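AmbC (Sorangium cellulosum, PDB 5O15) is a bifunctional dehydratase-cyclase domain of ambruticin polyketide biosynthesis, which probably eliminates water from a hydroxyacyl intermediate and then closes an oxygen heterocycle. Local coordinates at residues 152-157 and 189-194; 158-163 and 183-188. All coordinates share one frame; numbering follows the deposited sequence.

Contact 1: 152-157 and 189-194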
loop_
_atom_site.group_PDB
_atom_site.type_symbol
_atom_site.label_atom_id
_atom_site.label_comp_id
_atom_site.label_asym_id
_atom_site.label_seq_id
_atom_site.Cartn_x
_atom_site.Cartn_y
_atom_site.Cartn_z
ATOM N N TRP A 152 10.629 -17.975 15.462
ATOM C CA TRP A 152 10.549 -17.122 14.293
ATOM C C TRP A 152 11.733 -17.463 13.408
ATOM O O TRP A 152 12.875 -17.342 13.854
ATOM C CB TRP A 152 10.590 -15.653 14.674
ATOM C CG TRP A 152 10.476 -14.782 13.461
ATOM C CD1 TRP A 152 11.486 -14.118 12.851
ATOM C CD2 TRP A 152 9.308 -14.535 12.689
ATOM N NE1 TRP A 152 11.019 -13.435 11.764
ATOM C CE2 TRP A 152 9.677 -13.669 11.645
ATOM C CE3 TRP A 152 7.979 -14.944 12.795
ATOM C CZ2 TRP A 152 8.758 -13.197 10.704
ATOM C CZ3 TRP A 152 7.065 -14.477 11.877
ATOM C CH2 TRP A 152 7.461 -13.596 10.841
ATOM N N PRO A 153 11.522 -17.892 12.162
ATOM C CA PRO A 153 10.206 -18.073 11.544
ATOM C C PRO A 153 9.462 -19.245 12.182
ATOM O O PRO A 153 10.037 -20.014 12.951
ATOM C CB PRO A 153 10.554 -18.390 10.093
ATOM C CG PRO A 153 11.843 -19.065 10.185
ATOM C CD PRO A 153 12.600 -18.310 11.255
ATOM N N PRO A 154 8.170 -19.371 11.892
ATOM C CA PRO A 154 7.427 -20.533 12.392
ATOM C C PRO A 154 8.096 -21.839 11.970
ATOM O O PRO A 154 8.795 -21.910 10.951
ATOM C CB PRO A 154 6.042 -20.373 11.748
ATOM C CG PRO A 154 5.927 -18.905 11.491
ATOM C CD PRO A 154 7.312 -18.483 11.089
ATOM N N ALA A 155 7.870 -22.886 12.768
ATOM C CA ALA A 155 8.464 -24.190 12.497
ATOM C C ALA A 155 8.113 -24.686 11.096
ATOM O O ALA A 155 7.001 -24.491 10.602
ATOM C CB ALA A 155 8.011 -25.214 13.547
ATOM N N GLY A 156 9.070 -25.364 10.470
ATOM C CA GLY A 156 8.875 -25.928 9.155
ATOM C C GLY A 156 9.068 -24.957 8.019
ATOM O O GLY A 156 8.792 -25.308 6.869
ATOM N N ALA A 157 9.511 -23.737 8.299
ATOM C CA ALA A 157 9.624 -22.737 7.263
ATOM C C ALA A 157 10.833 -22.993 6.376
ATOM O O ALA A 157 11.865 -23.498 6.816
ATOM C CB ALA A 157 9.743 -21.372 7.925
ATOM N N SER A 189 1.790 -19.542 3.101
ATOM C CA SER A 189 2.062 -18.395 3.953
ATOM C C SER A 189 3.510 -17.960 3.830
ATOM O O SER A 189 4.428 -18.767 4.016
ATOM C CB SER A 189 1.769 -18.743 5.408
ATOM O OG SER A 189 0.380 -18.957 5.566
ATOM N N ILE A 190 3.706 -16.685 3.546
ATOM C CA ILE A 190 5.008 -16.041 3.567
ATOM C C ILE A 190 5.126 -15.259 4.860
ATOM O O ILE A 190 4.233 -14.474 5.201
ATOM C CB ILE A 190 5.200 -15.125 2.356
ATOM C CG1 ILE A 190 5.030 -15.924 1.056
ATOM C CG2 ILE A 190 6.541 -14.445 2.418
ATOM C CD1 ILE A 190 6.058 -16.979 0.832
ATOM N N TYR A 191 6.212 -15.476 5.591
ATOM C CA TYR A 191 6.518 -14.782 6.821
ATOM C C TYR A 191 7.719 -13.891 6.567
ATOM O O TYR A 191 8.702 -14.346 5.967
ATOM C CB TYR A 191 6.821 -15.790 7.944
ATOM C CG TYR A 191 5.591 -16.586 8.306
ATOM C CD1 TYR A 191 4.645 -16.017 9.122
ATOM C CD2 TYR A 191 5.342 -17.849 7.796
ATOM C CE1 TYR A 191 3.489 -16.685 9.451
ATOM C CE2 TYR A 191 4.162 -18.536 8.115
ATOM C CZ TYR A 191 3.249 -17.941 8.951
ATOM O OH TYR A 191 2.060 -18.570 9.294
ATOM N N ALA A 192 7.688 -12.646 7.015
ATOM C CA ALA A 192 8.787 -11.742 6.702
ATOM C C ALA A 192 9.024 -10.737 7.805
ATOM O O ALA A 192 8.094 -10.317 8.503
ATOM C CB ALA A 192 8.545 -11.029 5.367
ATOM N N ASP A 193 10.297 -10.327 7.929
ATOM C CA ASP A 193 10.695 -9.154 8.693
ATOM C C ASP A 193 10.788 -7.977 7.735
ATOM O O ASP A 193 11.545 -8.034 6.757
ATOM C CB ASP A 193 12.044 -9.396 9.366
ATOM C CG ASP A 193 11.962 -10.415 10.457
ATOM O OD1 ASP A 193 11.170 -10.239 11.399
ATOM O OD2 ASP A 193 12.721 -11.392 10.460
ATOM N N LEU A 194 10.037 -6.912 8.036
ATOM C CA LEU A 194 9.956 -5.709 7.219
ATOM C C LEU A 194 10.548 -4.544 7.998
ATOM O O LEU A 194 10.294 -4.395 9.190
ATOM C CB LEU A 194 8.506 -5.374 6.882
ATOM C CG LEU A 194 7.653 -6.501 6.298
ATOM C CD1 LEU A 194 6.260 -5.968 5.964
ATOM C CD2 LEU A 194 8.272 -7.158 5.077
#
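Tyr191 presents its ring to Pro154 and its CB to the indole of Trp152. Pro154 reaches over one face of the phenol with CG and CD: CG is 3.6 Å from the ring centroid and only 3° off the ring normal, a CH-pi contact centred on the ring, while Pro154 CD lies over the root of the side chain, 3.8 Å from Tyr191 CG. Trp152, whose CG is anti to the backbone N and so sends the indole out to the strand, arrives with the far corner of its six-membered ring, CH2 lying 3.7 Å from Tyr191 CB and CZ3 close to CD1, the two ring planes nearly perpendicular at 86°. At its outer end, the hydroxyl of Tyr191 is hydrogen-bonded by Arg258 of strand 254-261.

The next residue, Ala192, turns its methyl away from the loop, onto Ala220 of helix 211-225, and meets the indole through its backbone; the carbonyl O is at the ring edge, 3.7 Å from Trp152 CZ2. Strand 189-195, with helix 211-225 on one side and the loop on the other, belongs to the C-terminal hotdog of the double-hotdog fold found in polyketide synthase dehydratases.

At Asp193 the contact becomes polar. Trp152 NE1 donates to Asp193 OD2 over 3.0 Å at 162°, with the acceptor near the indole plane and the carboxylate met on its syn side, somewhat out of its own plane. Arg256 binds the other carboxylate oxygen, OD1, in a salt bridge and also makes a cation-pi contact with Trp152, joining both partners of the indole bond. A cis peptide bond joins Trp152 to Pro153, and a type II turn follows from Pro154 to Ala157.

Contact 2: 158-163 and 183-188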
loop_
_atom_site.group_PDB
_atom_site.type_symbol
_atom_site.label_atom_id
_atom_site.label_comp_id
_atom_site.label_asym_id
_atom_site.label_seq_id
_atom_site.Cartn_x
_atom_site.Cartn_y
_atom_site.Cartn_z
ATOM N N GLU A 158 10.682 -22.675 5.106
ATOM C CA GLU A 158 11.802 -22.699 4.191
ATOM C C GLU A 158 12.207 -21.271 3.867
ATOM O O GLU A 158 11.332 -20.418 3.695
ATOM C CB GLU A 158 11.419 -23.410 2.890
ATOM C CG GLU A 158 11.433 -24.916 3.002
ATOM C CD GLU A 158 12.850 -25.462 3.118
ATOM O OE1 GLU A 158 13.788 -24.783 2.648
ATOM O OE2 GLU A 158 13.039 -26.562 3.680
ATOM N N PRO A 159 13.488 -20.955 3.812
ATOM C CA PRO A 159 13.896 -19.577 3.523
ATOM C C PRO A 159 13.498 -19.135 2.127
ATOM O O PRO A 159 13.542 -19.917 1.171
ATOM C CB PRO A 159 15.418 -19.612 3.674
ATOM C CG PRO A 159 15.698 -20.820 4.372
ATOM C CD PRO A 159 14.647 -21.811 4.105
ATOM N N VAL A 160 13.158 -17.857 2.021
ATOM C CA VAL A 160 13.063 -17.149 0.759
ATOM C C VAL A 160 14.268 -16.222 0.715
ATOM O O VAL A 160 14.429 -15.372 1.596
ATOM C CB VAL A 160 11.752 -16.361 0.676
ATOM C CG1 VAL A 160 11.723 -15.521 -0.585
ATOM C CG2 VAL A 160 10.552 -17.306 0.720
ATOM N N ASP A 161 15.112 -16.365 -0.293
ATOM C CA ASP A 161 16.334 -15.569 -0.347
ATOM C C ASP A 161 15.964 -14.177 -0.854
ATOM O O ASP A 161 15.763 -13.963 -2.048
ATOM C CB ASP A 161 17.339 -16.237 -1.269
ATOM C CG ASP A 161 18.611 -15.464 -1.382
ATOM O OD1 ASP A 161 18.764 -14.393 -0.769
ATOM O OD2 ASP A 161 19.511 -15.965 -2.086
ATOM N N VAL A 162 15.898 -13.211 0.055
ATOM C CA VAL A 162 15.455 -11.876 -0.346
ATOM C C VAL A 162 16.539 -11.121 -1.094
ATOM O O VAL A 162 16.241 -10.075 -1.677
ATOM C CB VAL A 162 14.904 -11.085 0.852
ATOM C CG1 VAL A 162 13.798 -11.872 1.522
ATOM C CG2 VAL A 162 16.019 -10.742 1.820
ATOM N N THR A 163 17.776 -11.631 -1.114
ATOM C CA THR A 163 18.836 -11.020 -1.894
ATOM C C THR A 163 18.888 -11.548 -3.323
ATOM O O THR A 163 19.608 -10.986 -4.151
ATOM C CB THR A 163 20.207 -11.271 -1.214
ATOM O OG1 THR A 163 20.594 -12.639 -1.382
ATOM C CG2 THR A 163 20.147 -10.982 0.281
ATOM N N ALA A 183 12.784 -13.385 4.834
ATOM C CA ALA A 183 11.480 -13.975 4.561
ATOM C C ALA A 183 11.620 -15.494 4.478
ATOM O O ALA A 183 12.687 -16.032 4.155
ATOM C CB ALA A 183 10.881 -13.404 3.270
ATOM N N TRP A 184 10.517 -16.178 4.720
ATOM C CA TRP A 184 10.413 -17.624 4.700
ATOM C C TRP A 184 9.006 -17.988 4.261
ATOM O O TRP A 184 8.093 -17.154 4.282
ATOM C CB TRP A 184 10.608 -18.216 6.088
ATOM C CG TRP A 184 11.885 -17.862 6.768
ATOM C CD1 TRP A 184 12.999 -18.634 6.823
ATOM C CD2 TRP A 184 12.186 -16.664 7.507
ATOM N NE1 TRP A 184 13.978 -18.004 7.563
ATOM C CE2 TRP A 184 13.506 -16.786 7.976
ATOM C CE3 TRP A 184 11.456 -15.510 7.825
ATOM C CZ2 TRP A 184 14.116 -15.810 8.760
ATOM C CZ3 TRP A 184 12.067 -14.527 8.608
ATOM C CH2 TRP A 184 13.393 -14.692 9.065
ATOM N N ARG A 185 8.797 -19.249 3.927
ATOM C CA ARG A 185 7.480 -19.723 3.581
ATOM C C ARG A 185 7.157 -21.033 4.268
ATOM O O ARG A 185 8.023 -21.889 4.457
ATOM C CB ARG A 185 7.315 -19.826 2.098
ATOM C CG ARG A 185 8.009 -20.918 1.406
ATOM C CD ARG A 185 7.784 -20.722 -0.098
ATOM N NE ARG A 185 6.358 -20.555 -0.371
ATOM C CZ ARG A 185 5.826 -19.787 -1.322
ATOM N NH1 ARG A 185 6.589 -19.071 -2.150
ATOM N NH2 ARG A 185 4.504 -19.730 -1.437
ATOM N N VAL A 186 5.901 -21.145 4.678
ATOM C CA VAL A 186 5.295 -22.407 5.095
ATOM C C VAL A 186 4.097 -22.566 4.176
ATOM O O VAL A 186 3.060 -21.908 4.378
ATOM C CB VAL A 186 4.865 -22.413 6.567
ATOM C CG1 VAL A 186 4.371 -23.794 6.963
ATOM C CG2 VAL A 186 5.996 -21.979 7.476
ATOM N N GLY A 187 4.242 -23.371 3.130
ATOM C CA GLY A 187 3.120 -23.568 2.224
ATOM C C GLY A 187 2.727 -22.243 1.588
ATOM O O GLY A 187 3.565 -21.530 1.022
ATOM N N ARG A 188 1.437 -21.882 1.691
ATOM C CA ARG A 188 0.892 -20.655 1.111
ATOM C C ARG A 188 1.181 -19.416 1.932
ATOM O O ARG A 188 0.776 -18.326 1.523
ATOM C CB ARG A 188 -0.640 -20.754 0.972
ATOM C CG ARG A 188 -1.127 -21.902 0.110
ATOM C CD ARG A 188 -2.639 -21.852 -0.129
ATOM N NE ARG A 188 -3.409 -22.004 1.110
ATOM C CZ ARG A 188 -4.140 -21.051 1.688
ATOM N NH1 ARG A 188 -4.244 -19.844 1.145
ATOM N NH2 ARG A 188 -4.794 -21.317 2.812
HETATM O O HOH W 1 15.325 -14.626 4.078
#
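Glu158 and Arg185 form an antiparallel hydrogen-bonded pair in which both backbone groups of each residue are used. Glu158 N donates to Arg185 O at 2.8 Å, nearly straight at 170°, and Arg185 N returns a bond of 2.8 Å to Glu158 O. The latter oxygen also receives a CA-H...O contact from Trp184 CA at 3.1 Å. Pro159, which has no N-H, is matched with Trp184 in the following non-hydrogen-bonded pair; the side chains diverge, though Pro159 CA and CB still touch Trp184 CD1.

Val160 N donates to Ala183 O, sitting well above the carbonyl plane. The regular pairing then gives way to water 1, which donates to Val160 O (2.7 Å) and accepts from Ala183 N (2.9 Å), linking two groups that make no direct bond. Strand 158-160 is the outermost strand at this end of the double-hotdog dehydratase fold, and its partner 180-186 continues inward to strand 189-195. On the face that carries Val160 and Ala183, Ala183 CB lies 3.7 Å from Val162 CG1 and also meets Val160 CB.

Two sets of side-chain bonds stay within a segment. Asp161 OD1 accepts from both Thr163 N and Thr163 OG1, the first bond making an Asx turn. The Arg185 chain, bent at chi3 (-51°), runs forward to grip Gly187 O side-on with NE and NH2, the oxygen lying close to the guanidinium plane.

In the fold
The two contacts meet at the outer end of the C-terminal hotdog, their centres about 7 Å apart, with contact 2 nested in the chain loop closed by contact 1. Each uses one of two consecutive strands, neighbours in the sheet: 189-195 in contact 1 and 180-186 in contact 2. Contact 1 is partly buried and made by side chains, Trp152 and Pro154 of a loop laid against the inner strand; contact 2 lies at the surface and depends on backbone bonds and a water at the strand edge. Trp184 joins them: its ring meets Trp152 and Pro153, and its carbonyl O is 2.8 Å from Tyr191 N, a probable hydrogen bond.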